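Local coordinates for protein pectate lyase (Bacillus subtilis, PDB 5AMV) that cleaves polygalacturonate by calcium-dependent elimination, releasing oligosaccharides that carry an unsaturated uronosyl group at their non-reducing ends, at residues Lys71-Leu75 against Asn76-Asp80; Thr258-Asp261 against Gly262-Ile266; Thr299-Ser302 against Ser303-Ser307; Asn358-Ala362 against Asn363-Ser367. All blocks are in the same frame, centred on the assembly; numbering follows the deposited sequence. Where two conformers were deposited one is given.

In the fold
All four contacts are local turns or caps on the outside of the right-handed parallel beta-helix of this polysaccharide lyase family 1 enzyme, and none touches another. Contact 3 lies nearest the chemistry: Ser307 belongs to the glycan pocket, and the side chain of Phe306 is about 10 Å from that of Arg279, the inferred active-site residue. Contact 2 stands off from the metal, the Leu264 side chain about 9 Å from that of the calcium ligand Asp227 and about 12 Å from the calcium itself. Contacts 1 and 4 lie away from the annotated sites on opposite sides of the chain's centre, their centres 49 Å apart. Contacts 3 and 4 come closest, about 10 Å between nearest atoms.

Contact 1: residues Lys71-Leu75 against Asn76-Asp80; sequences KPLGL and NDYKD
Asp77 reaches back over Leu73 and Gly74; its inner atoms lie along one methyl of Leu73 and its far oxygen takes the N-H of Gly74. CB rests against Gly74 O and against CD2 of Leu73, the latter 3.6 Å away. CG continues past the same methyl. OD2 then receives Gly74 N on its anti lone pair, the one turned away from OD1, and the bond from Gly74 N to Asp77 OD2 is short (2.8 Å) and nearly straight at 173°. Having CG on the backbone N side, opposite the carbonyl carbon (chi1 -62°), is what folds the carboxylate toward the preceding chain. The pairing is the reverse half of a capping box: Gly74 is the N-cap of helix 75-78, and the third residue into the helix binds the N-cap N-H. Glycine has no side chain to complete the box, and Asp77 N instead bonds to Gly74 O (2.9 Å). An acid suits this place, because a negative charge at the N-terminal end of a helix is probably stabilised by the nearby peptide dipoles.

Behind the cap, Leu73 crosses the tyrosine side chain at about a right angle. Its CB lies 3.7 Å from CZ of Tyr78 and its CD1 3.9 Å from CE1 of the same ring. The buried tyrosine carries its hydroxyl to Asn65 OD1, to which it is hydrogen-bonded. Arg120 of helix 105-121 packs against both Leu73 and Tyr78, and farther along the turn Leu75 O receives a weak bond from Lys79 N.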
ATOM      1  N   LYS A  71       9.447  -4.685  24.935  1.00 11.10           N
ATOM      2  CA  LYS A  71       8.386  -5.546  25.465  0.50 10.84           C
ATOM      3  C   LYS A  71       7.124  -5.353  24.631  1.00 10.53           C
ATOM      4  O   LYS A  71       6.754  -4.219  24.388  1.00 10.38           O
ATOM      5  CB  LYS A  71       8.069  -5.150  26.921  0.50 11.59           C
ATOM      6  CG  LYS A  71       9.199  -5.368  27.917  0.50 13.40           C
ATOM      7  CD  LYS A  71       9.503  -6.853  28.067  0.50 15.07           C
ATOM      8  CE  LYS A  71       8.583  -7.513  29.088  0.50 17.78           C
ATOM      9  NZ  LYS A  71       8.821  -8.988  29.198  0.50 21.85           N
ATOM     10  N   PRO A  72       6.443  -6.453  24.237  1.00 11.16           N
ATOM     11  CA  PRO A  72       5.182  -6.310  23.492  1.00 11.10           C
ATOM     12  C   PRO A  72       4.141  -5.405  24.149  1.00 10.77           C
ATOM     13  O   PRO A  72       3.994  -5.358  25.388  1.00  9.67           O
ATOM     14  CB  PRO A  72       4.621  -7.727  23.459  1.00 12.59           C
ATOM     15  CG  PRO A  72       5.812  -8.627  23.706  1.00 12.43           C
ATOM     16  CD  PRO A  72       6.887  -7.863  24.348  1.00 11.15           C
ATOM     17  N   LEU A  73       3.418  -4.665  23.293  1.00  9.05           N
ATOM     18  CA  LEU A  73       2.307  -3.814  23.712  1.00  9.27           C
ATOM     19  C   LEU A  73       1.095  -4.343  22.968  1.00  9.55           C
ATOM     20  O   LEU A  73       1.159  -4.541  21.728  1.00 10.70           O
ATOM     21  CB  LEU A  73       2.529  -2.358  23.254  1.00  7.77           C
ATOM     22  CG  LEU A  73       3.740  -1.707  23.920  1.00  9.15           C
ATOM     23  CD1 LEU A  73       4.077  -0.399  23.284  1.00  8.41           C
ATOM     24  CD2 LEU A  73       3.512  -1.461  25.440  1.00 10.74           C
ATOM     25  N   GLY A  74       0.025  -4.555  23.734  1.00  8.77           N
ATOM     26  CA  GLY A  74      -1.297  -5.015  23.233  1.00  7.45           C
ATOM     27  C   GLY A  74      -2.335  -3.913  23.420  1.00  7.87           C
ATOM     28  O   GLY A  74      -2.026  -2.781  23.806  1.00  6.93           O
ATOM     29  N   LEU A  75      -3.593  -4.247  23.173  1.00  6.24           N
ATOM     30  CA  LEU A  75      -4.660  -3.250  23.184  1.00  6.00           C
ATOM     31  C   LEU A  75      -4.693  -2.486  24.503  1.00  6.74           C
ATOM     32  O   LEU A  75      -4.818  -1.273  24.502  1.00  7.03           O
ATOM     33  CB  LEU A  75      -5.991  -3.928  22.881  1.00  6.27           C
ATOM     34  CG  LEU A  75      -7.243  -3.045  22.721  1.00  4.58           C
ATOM     35  CD1 LEU A  75      -8.257  -3.786  21.803  1.00  9.73           C
ATOM     36  CD2 LEU A  75      -7.892  -2.737  24.080  1.00 10.34           C
ATOM     37  N   ASN A  76      -4.610  -3.215  25.612  1.00  6.87           N
ATOM     38  CA  ASN A  76      -4.744  -2.575  26.937  1.00  6.95           C
ATOM     39  C   ASN A  76      -3.618  -1.599  27.200  1.00  6.98           C
ATOM     40  O   ASN A  76      -3.800  -0.668  28.015  1.00  8.85           O
ATOM     41  CB  ASN A  76      -4.698  -3.639  28.068  1.00  6.62           C
ATOM     42  CG  ASN A  76      -5.980  -4.423  28.147  1.00  8.43           C
ATOM     43  OD1 ASN A  76      -6.962  -4.103  27.480  1.00  9.35           O
ATOM     44  ND2 ASN A  76      -5.998  -5.426  29.013  1.00  9.39           N
ATOM     45  N   ASP A  77      -2.457  -1.799  26.552  1.00  7.99           N
ATOM     46  CA  ASP A  77      -1.294  -0.925  26.792  1.00  7.59           C
ATOM     47  C   ASP A  77      -1.528   0.445  26.148  1.00  8.95           C
ATOM     48  O   ASP A  77      -1.078   1.461  26.666  1.00 11.88           O
ATOM     49  CB  ASP A  77       0.022  -1.542  26.295  1.00  8.38           C
ATOM     50  CG  ASP A  77       0.330  -2.833  27.027  1.00 11.04           C
ATOM     51  OD1 ASP A  77       0.654  -2.711  28.236  1.00 12.81           O
ATOM     52  OD2 ASP A  77       0.207  -3.921  26.427  1.00  9.14           O
ATOM     53  N   TYR A  78      -2.257   0.473  25.055  1.00  7.48           N
ATOM     54  CA  TYR A  78      -2.539   1.697  24.331  1.00  7.42           C
ATOM     55  C   TYR A  78      -3.868   2.324  24.717  1.00  8.07           C
ATOM     56  O   TYR A  78      -4.061   3.520  24.473  1.00  8.67           O
ATOM     57  CB  TYR A  78      -2.665   1.355  22.840  1.00  7.16           C
ATOM     58  CG  TYR A  78      -1.431   0.822  22.204  1.00  5.94           C
ATOM     59  CD1 TYR A  78      -0.232   1.523  22.256  1.00  5.26           C
ATOM     60  CD2 TYR A  78      -1.476  -0.349  21.456  1.00  5.16           C
ATOM     61  CE1 TYR A  78       0.926   1.044  21.605  1.00  5.38           C
ATOM     62  CE2 TYR A  78      -0.323  -0.831  20.795  1.00  7.31           C
ATOM     63  CZ  TYR A  78       0.853  -0.138  20.865  1.00  6.87           C
ATOM     64  OH  TYR A  78       1.984  -0.536  20.211  1.00  8.24           O
ATOM     65  N   LYS A  79      -4.781   1.533  25.283  1.00  7.69           N
ATOM     66  CA  LYS A  79      -6.173   1.991  25.477  0.50  6.91           C
ATOM     67  C   LYS A  79      -6.224   3.165  26.435  1.00  7.31           C
ATOM     68  O   LYS A  79      -5.625   3.146  27.519  1.00  8.56           O
ATOM     69  CB  LYS A  79      -7.083   0.876  25.996  0.50  7.97           C
ATOM     70  CG  LYS A  79      -8.557   1.268  25.881  0.50  6.28           C
ATOM     71  CD  LYS A  79      -9.493   0.258  26.542  0.50  7.10           C
ATOM     72  CE  LYS A  79      -9.437   0.268  28.102  0.50  5.86           C
ATOM     73  NZ  LYS A  79     -10.012   1.505  28.823  0.50  5.77           N
ATOM     74  N   ASP A  80      -6.928   4.213  26.014  1.00  5.94           N
ATOM     75  CA  ASP A  80      -7.125   5.356  26.940  1.00  6.65           C
ATOM     76  C   ASP A  80      -7.950   4.848  28.106  1.00  6.85           C
ATOM     77  O   ASP A  80      -8.907   4.130  27.915  1.00  7.18           O
ATOM     78  CB  ASP A  80      -7.874   6.486  26.222  1.00  6.35           C
ATOM     79  CG  ASP A  80      -8.005   7.731  27.080  1.00  8.51           C
ATOM     80  OD1 ASP A  80      -7.034   8.517  27.078  1.00 10.00           O
ATOM     81  OD2 ASP A  80      -9.069   7.883  27.715  1.00  9.10           O
TER

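Contact 2: residues Thr258-Asp261 against Gly262-Ile266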
ATOM      1  N   THR A 258      -7.790  18.142  -6.020  1.00 18.62           N
ATOM      2  CA  THR A 258      -7.497  18.387  -7.437  1.00 18.25           C
ATOM      3  C   THR A 258      -6.038  18.764  -7.664  1.00 17.20           C
ATOM      4  O   THR A 258      -5.536  18.678  -8.785  1.00 17.16           O
ATOM      5  CB  THR A 258      -8.427  19.458  -8.034  1.00 18.48           C
ATOM      6  OG1 THR A 258      -8.350  20.644  -7.222  1.00 20.62           O
ATOM      7  CG2 THR A 258      -9.875  18.936  -8.051  1.00 18.93           C
ATOM      8  N   SER A 259      -5.352  19.168  -6.588  1.00 16.20           N
ATOM      9  CA  SER A 259      -3.913  19.404  -6.658  1.00 16.34           C
ATOM     10  C   SER A 259      -3.122  18.109  -6.977  1.00 15.52           C
ATOM     11  O   SER A 259      -1.949  18.176  -7.379  1.00 15.91           O
ATOM     12  CB  SER A 259      -3.419  20.058  -5.355  1.00 16.00           C
ATOM     13  OG  SER A 259      -3.654  19.226  -4.224  1.00 17.13           O
ATOM     14  N   ASP A 260      -3.772  16.937  -6.829  1.00 13.98           N
ATOM     15  CA  ASP A 260      -3.195  15.659  -7.300  1.00 13.40           C
ATOM     16  C   ASP A 260      -3.114  15.540  -8.821  1.00 13.26           C
ATOM     17  O   ASP A 260      -2.361  14.723  -9.348  1.00 13.94           O
ATOM     18  CB  ASP A 260      -3.935  14.450  -6.734  1.00 12.86           C
ATOM     19  CG  ASP A 260      -3.574  14.149  -5.286  1.00 12.60           C
ATOM     20  OD1 ASP A 260      -2.557  14.695  -4.762  1.00 13.39           O
ATOM     21  OD2 ASP A 260      -4.320  13.359  -4.659  1.00 11.97           O
ATOM     22  N   ASP A 261      -3.896  16.347  -9.547  1.00 12.93           N
ATOM     23  CA  ASP A 261      -3.782  16.357 -10.989  1.00 12.79           C
ATOM     24  C   ASP A 261      -2.338  16.750 -11.391  1.00 11.55           C
ATOM     25  O   ASP A 261      -1.770  17.713 -10.855  1.00 11.70           O
ATOM     26  CB  ASP A 261      -4.830  17.316 -11.590  1.00 13.73           C
ATOM     27  CG  ASP A 261      -4.865  17.266 -13.118  1.00 17.29           C
ATOM     28  OD1 ASP A 261      -4.695  16.186 -13.705  1.00 16.35           O
ATOM     29  OD2 ASP A 261      -5.029  18.347 -13.787  1.00 21.40           O
ATOM     30  N   GLY A 262      -1.770  15.998 -12.323  1.00  9.92           N
ATOM     31  CA  GLY A 262      -0.364  16.143 -12.713  1.00  9.57           C
ATOM     32  C   GLY A 262       0.652  15.444 -11.812  1.00  9.64           C
ATOM     33  O   GLY A 262       1.857  15.468 -12.089  1.00 10.43           O
ATOM     34  N   LYS A 263       0.177  14.835 -10.740  1.00  8.69           N
ATOM     35  CA  LYS A 263       1.082  14.118  -9.817  1.00  9.55           C
ATOM     36  C   LYS A 263       0.646  12.652  -9.769  1.00  9.28           C
ATOM     37  O   LYS A 263       0.005  12.163 -10.712  1.00  8.45           O
ATOM     38  CB  LYS A 263       1.082  14.761  -8.441  1.00 11.02           C
ATOM     39  CG  LYS A 263       1.364  16.309  -8.534  1.00 15.17           C
ATOM     40  CD  LYS A 263       1.790  16.918  -7.241  1.00 20.00           C
ATOM     41  CE  LYS A 263       2.438  18.298  -7.447  1.00 23.46           C
ATOM     42  NZ  LYS A 263       1.346  19.309  -7.632  1.00 26.88           N
ATOM     43  N   LEU A 264       1.072  11.929  -8.730  1.00  8.46           N
ATOM     44  CA  LEU A 264       0.719  10.498  -8.611  1.00  8.69           C
ATOM     45  C   LEU A 264       1.228   9.742  -9.839  1.00  8.32           C
ATOM     46  O   LEU A 264       0.588   8.837 -10.332  1.00 10.00           O
ATOM     47  CB  LEU A 264      -0.807  10.300  -8.384  1.00  8.45           C
ATOM     48  CG  LEU A 264      -1.322  10.913  -7.069  1.00 10.40           C
ATOM     49  CD1 LEU A 264      -2.841  10.954  -6.960  1.00 11.17           C
ATOM     50  CD2 LEU A 264      -0.726  10.139  -5.830  1.00 10.32           C
ATOM     51  N   LYS A 265       2.404  10.112 -10.327  1.00  7.65           N
ATOM     52  CA  LYS A 265       3.053   9.427 -11.425  1.00  7.09           C
ATOM     53  C   LYS A 265       3.781   8.247 -10.829  1.00  7.49           C
ATOM     54  O   LYS A 265       4.852   8.378 -10.214  1.00  8.65           O
ATOM     55  CB  LYS A 265       4.013  10.342 -12.187  1.00  7.23           C
ATOM     56  CG  LYS A 265       3.238  11.398 -12.979  1.00  7.99           C
ATOM     57  CD  LYS A 265       4.242  12.322 -13.656  1.00  8.17           C
ATOM     58  CE  LYS A 265       3.611  13.125 -14.818  1.00 11.39           C
ATOM     59  NZ  LYS A 265       2.422  13.946 -14.391  1.00 15.03           N
ATOM     60  N   ILE A 266       3.164   7.089 -11.050  1.00  7.93           N
ATOM     61  CA  ILE A 266       3.590   5.813 -10.444  1.00  7.78           C
ATOM     62  C   ILE A 266       3.625   4.733 -11.526  1.00  8.20           C
ATOM     63  O   ILE A 266       2.689   4.593 -12.328  1.00  8.33           O
ATOM     64  CB  ILE A 266       2.606   5.427  -9.340  1.00  7.73           C
ATOM     65  CG1 ILE A 266       2.589   6.502  -8.234  1.00  6.57           C
ATOM     66  CG2 ILE A 266       2.987   4.042  -8.741  1.00  7.31           C
ATOM     67  CD1 ILE A 266       1.294   6.434  -7.403  1.00  9.08           C
TER
HETATM   68  O   HOH W   1       0.296  18.770  -4.938  1.00 30.88           O
HETATM   69  O   HOH W   2       0.545  19.045 -10.503  1.00 26.69           O
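With CG placed opposite its own carbonyl carbon (chi1 -52°), Lys263 runs extended past Asp260 O and alongside Ser259 O, then bends at its last torsion (chi4 80°) to bring the ammonium group toward the carbonyl of Ser259 in the 3-10 segment 258-260. The direct bond from NZ to Ser259 O is weak, at 3.5 Å. The firmer link runs through a water that accepts from Lys263 NZ and donates to Asp261 O at 2.7 Å; a second water, accepting from NZ at 2.9 Å, reaches Ser259 O only weakly. A lysine suits this place because a long chain with several N-H groups can serve the carbonyls of Ser259 and Asp261, directly or through water. Cut back to an alanine here, the side chain would no longer reach the two waters, which would probably lose their common donor, and the carbonyls of Ser259 and Asp261 their link.

The backbone beneath is a type II beta turn from Asp260 to Lys263, closed by Lys263 N to Asp260 O at 2.9 Å. Gly262 takes its third position, where a CB would collide with Asp261 O. Beyond the turn, CD1 of Leu264 lies 3.6 Å from OD2 of Asp260, while OD1 of that aspartate bonds Gly231 N. Lys265 NZ returns to Gly262 O at 2.8 Å. The turn occupies the loop between strands 247-251 and 266-274, with Leu264 packed on Ala228 of strand 226-229.

Contact 3: residues Thr299-Ser302 against Ser303-Ser307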
ATOM      1  N   THR A 299     -13.538 -15.397  -6.548  1.00 10.62           N
ATOM      2  CA  THR A 299     -14.658 -14.556  -6.093  1.00 12.17           C
ATOM      3  C   THR A 299     -15.429 -15.257  -5.002  1.00 12.78           C
ATOM      4  O   THR A 299     -16.286 -14.638  -4.358  1.00 13.14           O
ATOM      5  CB  THR A 299     -15.656 -14.260  -7.241  1.00 10.85           C
ATOM      6  OG1 THR A 299     -16.093 -15.514  -7.784  1.00 11.96           O
ATOM      7  CG2 THR A 299     -14.977 -13.412  -8.343  1.00 13.03           C
ATOM      8  N   SER A 300     -15.120 -16.520  -4.755  1.00 14.52           N
ATOM      9  CA  SER A 300     -15.936 -17.261  -3.782  1.00 17.60           C
ATOM     10  C   SER A 300     -15.168 -17.679  -2.525  1.00 18.73           C
ATOM     11  O   SER A 300     -15.710 -18.440  -1.689  1.00 20.44           O
ATOM     12  CB  SER A 300     -16.623 -18.460  -4.444  1.00 17.50           C
ATOM     13  OG  SER A 300     -15.653 -19.389  -4.898  1.00 20.05           O
ATOM     14  N   SER A 301     -13.920 -17.211  -2.383  1.00 18.76           N
ATOM     15  CA  SER A 301     -13.153 -17.614  -1.206  0.50 19.69           C
ATOM     16  C   SER A 301     -13.749 -17.000   0.060  1.00 19.46           C
ATOM     17  O   SER A 301     -14.316 -15.912   0.058  1.00 19.34           O
ATOM     18  CB  SER A 301     -11.676 -17.288  -1.351  0.50 19.74           C
ATOM     19  OG  SER A 301     -11.503 -15.930  -1.643  0.50 20.45           O
ATOM     20  N   SER A 302     -13.676 -17.766   1.152  1.00 20.14           N
ATOM     21  CA  SER A 302     -14.278 -17.288   2.397  1.00 20.84           C
ATOM     22  C   SER A 302     -13.409 -16.181   2.991  1.00 19.79           C
ATOM     23  O   SER A 302     -13.899 -15.295   3.689  1.00 22.13           O
ATOM     24  CB  SER A 302     -14.486 -18.428   3.410  1.00 21.04           C
ATOM     25  OG  SER A 302     -13.279 -19.126   3.641  1.00 25.22           O
ATOM     26  N   SER A 303     -12.117 -16.226   2.710  1.00 18.49           N
ATOM     27  CA  SER A 303     -11.239 -15.141   3.094  0.50 17.08           C
ATOM     28  C   SER A 303     -10.740 -14.410   1.845  1.00 16.86           C
ATOM     29  O   SER A 303     -10.307 -15.045   0.858  1.00 18.06           O
ATOM     30  CB  SER A 303     -10.080 -15.644   3.943  0.50 17.43           C
ATOM     31  OG  SER A 303     -10.564 -16.249   5.131  0.50 16.12           O
ATOM     32  N   TYR A 304     -10.826 -13.093   1.900  1.00 13.54           N
ATOM     33  CA  TYR A 304     -10.353 -12.178   0.848  1.00 10.73           C
ATOM     34  C   TYR A 304     -10.821 -12.548  -0.586  1.00 10.94           C
ATOM     35  O   TYR A 304      -9.991 -12.689  -1.484  1.00 11.36           O
ATOM     36  CB  TYR A 304      -8.826 -12.084   0.890  1.00 10.25           C
ATOM     37  CG  TYR A 304      -8.284 -11.595   2.237  1.00  9.73           C
ATOM     38  CD1 TYR A 304      -8.597 -10.330   2.702  1.00  7.84           C
ATOM     39  CD2 TYR A 304      -7.469 -12.428   3.034  1.00  8.21           C
ATOM     40  CE1 TYR A 304      -8.087  -9.878   3.915  1.00  7.63           C
ATOM     41  CE2 TYR A 304      -6.954 -11.990   4.246  1.00  8.03           C
ATOM     42  CZ  TYR A 304      -7.261 -10.724   4.686  1.00  9.08           C
ATOM     43  OH  TYR A 304      -6.743 -10.274   5.900  1.00  8.22           O
ATOM     44  N   PRO A 305     -12.137 -12.672  -0.788  1.00 10.49           N
ATOM     45  CA  PRO A 305     -12.626 -12.930  -2.145  1.00 10.49           C
ATOM     46  C   PRO A 305     -12.373 -11.738  -3.073  1.00  9.82           C
ATOM     47  O   PRO A 305     -12.494 -10.563  -2.670  1.00  9.96           O
ATOM     48  CB  PRO A 305     -14.134 -13.140  -1.944  1.00 11.65           C
ATOM     49  CG  PRO A 305     -14.455 -12.299  -0.669  1.00 11.77           C
ATOM     50  CD  PRO A 305     -13.240 -12.617   0.201  1.00 10.71           C
ATOM     51  N   PHE A 306     -12.003 -12.042  -4.303  1.00  8.80           N
ATOM     52  CA  PHE A 306     -11.694 -11.002  -5.272  1.00  7.94           C
ATOM     53  C   PHE A 306     -12.915 -10.173  -5.600  1.00  8.79           C
ATOM     54  O   PHE A 306     -13.994 -10.728  -5.878  1.00 10.78           O
ATOM     55  CB  PHE A 306     -11.244 -11.689  -6.578  1.00  7.32           C
ATOM     56  CG  PHE A 306     -10.890 -10.718  -7.692  1.00  7.00           C
ATOM     57  CD1 PHE A 306     -11.875 -10.308  -8.585  1.00  7.83           C
ATOM     58  CD2 PHE A 306      -9.568 -10.265  -7.872  1.00  7.70           C
ATOM     59  CE1 PHE A 306     -11.576  -9.393  -9.629  1.00  8.49           C
ATOM     60  CE2 PHE A 306      -9.264  -9.380  -8.919  1.00  7.13           C
ATOM     61  CZ  PHE A 306     -10.278  -8.930  -9.777  1.00  7.11           C
ATOM     62  N   SER A 307     -12.739  -8.836  -5.635  1.00  8.50           N
ATOM     63  CA  SER A 307     -13.800  -7.933  -6.078  0.50  8.50           C
ATOM     64  C   SER A 307     -13.404  -7.290  -7.424  1.00  8.59           C
ATOM     65  O   SER A 307     -14.100  -7.441  -8.439  1.00  9.78           O
ATOM     66  CB  SER A 307     -14.046  -6.858  -4.998  0.50  8.95           C
ATOM     67  OG  SER A 307     -15.176  -6.056  -5.268  0.50  7.89           O
TER
HETATM   68  O   HOH W   3     -10.783 -18.648   2.011  1.00 39.77           O
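Thr299 and Ser301 face Pro305 and Phe306 across a tight reversal of the chain, in the loop that joins strands 287-296 and 310-312 of the parallel beta-helix. The two arms run 172° apart. Within residues 299-307 no backbone-to-backbone hydrogen bond joins them, though Phe306 is backbone-bonded to Ser298 at the neck of the loop.

The direct hydrogen bond is made by a serine hydroxyl. In the conformer described, OG of Ser301 sits between its backbone N and its carbonyl carbon (chi1 55°), which turns it inward, and it donates to Ser303 O at 2.9 Å. It approaches from above the carbonyl plane, 46° out of it. A serine suits the place, being short enough to reach the carbonyl two residues on; the same OG also has a weak bond to Ser298 O.

Water supplies a second link at the apex. One molecule accepts from Ser303 N at 2.9 Å and is also hydrogen-bonded to Ser302 OG.

Outside the turn, Tyr304, with a left-handed backbone, turns its ring onto Val277 of strand 276-278, and its hydroxyl bonds Asp208 N. Ser307 touches the bound galacturonic acid.

The rest is van der Waals packing, much of it carbon against carbonyl oxygen. Pro305, with no N-H to satisfy, lays CB 3.4 Å from Ser301 O and close to Thr299 O, while its CA lies 3.2 Å from Ser301 OG. At the open end of the reversal, the methyl CG2 of Thr299 meets Phe306 O at 3.8 Å and stands 4.4 Å from ring atom CD1 of Phe306.

Contact 4: residues Asn358-Ala362 against Asn363-Ser367; sequences NASAA and NGLSS
A Schellman motif ends the short helix 359-362, bringing Gly364 and Leu365 back onto Ser360 and Ala361. Leu365 N bonds Ser360 O at 3.1 Å, and Gly364 N bonds Ala361 O at 3.0 Å. Gly364 is the C-prime residue, and its positive phi (64°) is readily adopted by glycine. Ser360 O is gripped twice, since Asn363 N reaches it from the face opposite Leu365 N.

Asn363 adds a side-chain bond to the backbone ones. Its ND2 meets Ala359 O at 2.9 Å with an N-H angle of 180°, the oxygen lying in the amide plane, and ND2 also bonds Ala333 O. A leucine in place of Asn363 would probably leave both carbonyls without this shared donor and the end of the helix less firmly tied to the neighbouring loop. At the other end, OD1 of Asn358, the N-cap, takes Ala361 N in its carbonyl plane at 2.9 Å.

Ser360 OG packs on CB of Leu365 and bonds Leu345 O, and a water donates to both Ser360 OG and Leu365 O. In a helix barely one turn long, several end N-H and C=O groups thus rely on side chains, Asn358 and Asp347 at the start and Asn363 at the finish.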
ATOM      1  N   ASN A 358     -10.463  -6.923 -23.419  1.00 10.80           N
ATOM      2  CA  ASN A 358     -10.215  -5.486 -23.310  0.62 11.34           C
ATOM      3  C   ASN A 358     -11.105  -4.938 -22.238  1.00 11.75           C
ATOM      4  O   ASN A 358     -12.316  -4.738 -22.397  1.00 10.71           O
ATOM      5  CB  ASN A 358     -10.385  -4.682 -24.601  0.62 12.16           C
ATOM      6  CG  ASN A 358      -9.744  -3.303 -24.476  0.62 10.59           C
ATOM      7  OD1 ASN A 358     -10.329  -2.382 -23.895  0.62  8.83           O
ATOM      8  ND2 ASN A 358      -8.493  -3.190 -24.942  0.62 15.56           N
ATOM      9  N   ALA A 359     -10.480  -4.690 -21.094  1.00 11.08           N
ATOM     10  CA  ALA A 359     -11.230  -4.277 -19.903  1.00 10.88           C
ATOM     11  C   ALA A 359     -11.932  -2.932 -20.063  1.00 10.75           C
ATOM     12  O   ALA A 359     -13.060  -2.730 -19.609  1.00 10.46           O
ATOM     13  CB  ALA A 359     -10.252  -4.205 -18.689  1.00 12.58           C
ATOM     14  N   SER A 360     -11.207  -2.002 -20.672  1.00  9.98           N
ATOM     15  CA  SER A 360     -11.720  -0.660 -20.895  1.00  9.75           C
ATOM     16  C   SER A 360     -12.985  -0.712 -21.781  1.00 10.24           C
ATOM     17  O   SER A 360     -14.025  -0.209 -21.399  1.00 10.00           O
ATOM     18  CB  SER A 360     -10.649   0.145 -21.614  1.00 10.31           C
ATOM     19  OG  SER A 360     -11.082   1.462 -21.762  1.00 10.01           O
ATOM     20  N   ALA A 361     -12.872  -1.420 -22.901  1.00 11.25           N
ATOM     21  CA  ALA A 361     -13.941  -1.515 -23.877  1.00 11.79           C
ATOM     22  C   ALA A 361     -15.142  -2.217 -23.251  1.00 12.35           C
ATOM     23  O   ALA A 361     -16.290  -1.846 -23.504  1.00 13.21           O
ATOM     24  CB  ALA A 361     -13.456  -2.284 -25.087  1.00 12.57           C
ATOM     25  N   ALA A 362     -14.868  -3.229 -22.425  1.00 12.85           N
ATOM     26  CA  ALA A 362     -15.920  -4.013 -21.751  1.00 12.54           C
ATOM     27  C   ALA A 362     -16.754  -3.169 -20.793  1.00 13.45           C
ATOM     28  O   ALA A 362     -17.887  -3.539 -20.395  1.00 15.32           O
ATOM     29  CB  ALA A 362     -15.298  -5.236 -21.034  1.00 13.63           C
ATOM     30  N   ASN A 363     -16.191  -2.009 -20.418  1.00 11.69           N
ATOM     31  CA  ASN A 363     -16.850  -1.105 -19.494  1.00 11.88           C
ATOM     32  C   ASN A 363     -17.300   0.194 -20.166  1.00 11.96           C
ATOM     33  O   ASN A 363     -17.753   1.106 -19.498  1.00 12.44           O
ATOM     34  CB  ASN A 363     -15.920  -0.782 -18.315  1.00 10.44           C
ATOM     35  CG  ASN A 363     -15.913  -1.892 -17.283  1.00 10.86           C
ATOM     36  OD1 ASN A 363     -16.745  -1.887 -16.385  1.00 13.62           O
ATOM     37  ND2 ASN A 363     -14.992  -2.846 -17.416  1.00 10.72           N
ATOM     38  N   GLY A 364     -17.159   0.231 -21.487  1.00 12.85           N
ATOM     39  CA  GLY A 364     -17.556   1.378 -22.299  1.00 13.48           C
ATOM     40  C   GLY A 364     -16.771   2.649 -21.998  1.00 14.42           C
ATOM     41  O   GLY A 364     -17.300   3.739 -22.145  1.00 15.11           O
ATOM     42  N   LEU A 365     -15.527   2.515 -21.532  1.00 13.91           N
ATOM     43  CA  LEU A 365     -14.728   3.696 -21.170  1.00 13.63           C
ATOM     44  C   LEU A 365     -14.004   4.200 -22.412  1.00 14.12           C
ATOM     45  O   LEU A 365     -13.968   3.491 -23.427  1.00 14.33           O
ATOM     46  CB  LEU A 365     -13.680   3.316 -20.104  1.00 12.32           C
ATOM     47  CG  LEU A 365     -14.267   2.892 -18.763  1.00 13.24           C
ATOM     48  CD1 LEU A 365     -13.163   2.330 -17.879  1.00 14.26           C
ATOM     49  CD2 LEU A 365     -14.986   4.057 -18.055  1.00 16.45           C
ATOM     50  N   SER A 366     -13.448   5.415 -22.334  1.00 15.10           N
ATOM     51  CA  SER A 366     -12.549   5.901 -23.369  0.50 15.21           C
ATOM     52  C   SER A 366     -11.256   5.083 -23.366  1.00 15.98           C
ATOM     53  O   SER A 366     -10.716   4.731 -22.285  1.00 15.73           O
ATOM     54  CB  SER A 366     -12.233   7.387 -23.169  0.50 15.12           C
ATOM     55  OG  SER A 366     -11.147   7.760 -23.981  0.50 13.95           O
ATOM     56  N   SER A 367     -10.776   4.786 -24.565  1.00 16.26           N
ATOM     57  CA  SER A 367      -9.590   3.977 -24.753  1.00 18.43           C
ATOM     58  C   SER A 367      -8.289   4.737 -24.537  1.00 18.52           C
ATOM     59  O   SER A 367      -7.228   4.129 -24.511  1.00 19.72           O
ATOM     60  CB  SER A 367      -9.595   3.362 -26.153  1.00 19.46           C
ATOM     61  OG  SER A 367      -9.463   4.379 -27.148  1.00 21.10           O
TER
HETATM   62  O   HOH W   4     -12.195   1.494 -24.481  1.00 15.86           O